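Local coordinates for oxidoreductase (Methanosarcina mazei, PDB 3KA7), which binds flavin-adenine dinucleotide and probably acts as a flavin-dependent oxidoreductase of the amine oxidoreductase family, at residues L112-Y115 with K116-M119. Sequence-based numbering, arbitrary orientation.
Sequences LLSY and KDRM
Ser114 O accepts from Arg118 N at 2.8 Å and Tyr115 O from Met119 N at 2.9 Å, both bonds nearly straight, the i to i+4 pattern of a first helical turn. Ser114 is its N-cap: with chi1 at 68°, OG swings forward to take Asp117 N at 3.1 Å. A water takes the place of a direct return bond: it accepts from Ser114 N and donates to Asp117 OD2 at 2.7 Å. Behind the cap, Leu113 CB packs on Asp117 CB. Arg118 folds back over the turn, its chain bent at chi3 (68°), and brings NH1 to 2.7 Å from Leu113 O, which lies near the guanidinium plane. Its NH2 reaches the edge of the Tyr115 ring at CD1, the two planes almost perpendicular (89°). Replacing Arg118 by alanine is likely to leave Leu113 O without its nearby cationic group and the Tyr115 edge at CD1 without the NH2 set against it. Met119, a selenomethionine, sets CG over one face of that ring, 3.9 Å from the centroid in a CH-pi contact, while SE, 4.5 Å from the same centroid, comes in obliquely as a Met-aromatic contact. The capped turn lies at the surface, remote from the flavin, where the loop following strand 101-105 enters helix 115-127; Leu113 turns inward against Trp150 and Leu151 of helix 149-163, and Asp117 touches Val146 and Asp148 in the loop preceding that helix.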
loop_
_atom_site.group_PDB
_atom_site.type_symbol
_atom_site.label_atom_id
_atom_site.label_comp_id
_atom_site.label_asym_id
_atom_site.label_seq_id
_atom_site.Cartn_x
_atom_site.Cartn_y
_atom_site.Cartn_z
ATOM N N LEU A 112 -28.056 3.964 2.063
ATOM C CA LEU A 112 -28.406 3.738 3.463
ATOM C C LEU A 112 -28.746 5.037 4.176
ATOM O O LEU A 112 -29.121 5.039 5.350
ATOM C CB LEU A 112 -27.275 3.019 4.203
ATOM C CG LEU A 112 -26.915 1.623 3.689
ATOM C CD1 LEU A 112 -25.916 0.976 4.633
ATOM C CD2 LEU A 112 -28.161 0.748 3.548
ATOM N N LEU A 113 -28.621 6.142 3.452
ATOM C CA LEU A 113 -28.927 7.464 3.994
ATOM C C LEU A 113 -30.395 7.817 3.755
ATOM O O LEU A 113 -31.050 7.208 2.915
ATOM C CB LEU A 113 -28.057 8.508 3.297
ATOM C CG LEU A 113 -26.540 8.450 3.498
ATOM C CD1 LEU A 113 -25.849 9.395 2.506
ATOM C CD2 LEU A 113 -26.196 8.837 4.904
ATOM N N SER A 114 -30.893 8.809 4.489
ATOM C CA SER A 114 -32.201 9.407 4.197
ATOM C C SER A 114 -32.230 9.941 2.764
ATOM O O SER A 114 -31.181 10.166 2.155
ATOM C CB SER A 114 -32.458 10.554 5.158
ATOM O OG SER A 114 -31.553 11.611 4.886
ATOM N N TYR A 115 -33.423 10.155 2.217
ATOM C CA TYR A 115 -33.523 10.701 0.867
ATOM C C TYR A 115 -32.789 12.036 0.769
ATOM O O TYR A 115 -32.036 12.279 -0.174
ATOM C CB TYR A 115 -34.986 10.913 0.482
ATOM C CG TYR A 115 -35.150 11.250 -0.971
ATOM C CD1 TYR A 115 -35.165 10.247 -1.925
ATOM C CD2 TYR A 115 -35.285 12.568 -1.392
ATOM C CE1 TYR A 115 -35.324 10.533 -3.257
ATOM C CE2 TYR A 115 -35.436 12.867 -2.737
ATOM C CZ TYR A 115 -35.449 11.841 -3.656
ATOM O OH TYR A 115 -35.607 12.104 -5.000
ATOM N N LYS A 116 -33.028 12.906 1.745
ATOM C CA LYS A 116 -32.364 14.213 1.819
ATOM C C LYS A 116 -30.840 14.064 1.723
ATOM O O LYS A 116 -30.185 14.708 0.897
ATOM C CB LYS A 116 -32.709 14.891 3.149
ATOM C CG LYS A 116 -32.179 16.310 3.274
ATOM C CD LYS A 116 -32.518 16.946 4.618
ATOM C CE LYS A 116 -31.574 16.464 5.715
ATOM N NZ LYS A 116 -31.553 17.385 6.905
ATOM N N ASP A 117 -30.286 13.191 2.552
ATOM C CA ASP A 117 -28.831 12.997 2.591
ATOM C C ASP A 117 -28.302 12.342 1.325
ATOM O O ASP A 117 -27.225 12.687 0.844
ATOM C CB ASP A 117 -28.434 12.188 3.819
ATOM C CG ASP A 117 -28.522 12.994 5.093
ATOM O OD1 ASP A 117 -28.684 14.234 5.007
ATOM O OD2 ASP A 117 -28.433 12.392 6.182
ATOM N N ARG A 118 -29.064 11.402 0.785
ATOM C CA ARG A 118 -28.701 10.749 -0.467
ATOM C C ARG A 118 -28.606 11.755 -1.606
ATOM O O ARG A 118 -27.673 11.714 -2.399
ATOM C CB ARG A 118 -29.726 9.668 -0.812
ATOM C CG ARG A 118 -29.404 8.928 -2.087
ATOM C CD ARG A 118 -29.948 7.513 -2.036
ATOM N NE ARG A 118 -31.408 7.464 -2.047
ATOM C CZ ARG A 118 -32.166 7.387 -0.959
ATOM N NH1 ARG A 118 -31.605 7.371 0.242
ATOM N NH2 ARG A 118 -33.493 7.327 -1.075
HETATM N N MSE A 119 -29.590 12.649 -1.701
HETATM C CA MSE A 119 -29.580 13.641 -2.760
HETATM C C MSE A 119 -28.431 14.628 -2.557
HETATM O O MSE A 119 -27.834 15.089 -3.522
HETATM C CB MSE A 119 -30.928 14.381 -2.851
HETATM C CG MSE A 119 -32.099 13.528 -3.355
HETATM SE SE MSE A 119 -31.747 12.520 -4.984
HETATM C CE MSE A 119 -31.191 10.850 -4.184
HETATM O O HOH W 1 -29.256 9.879 6.587
#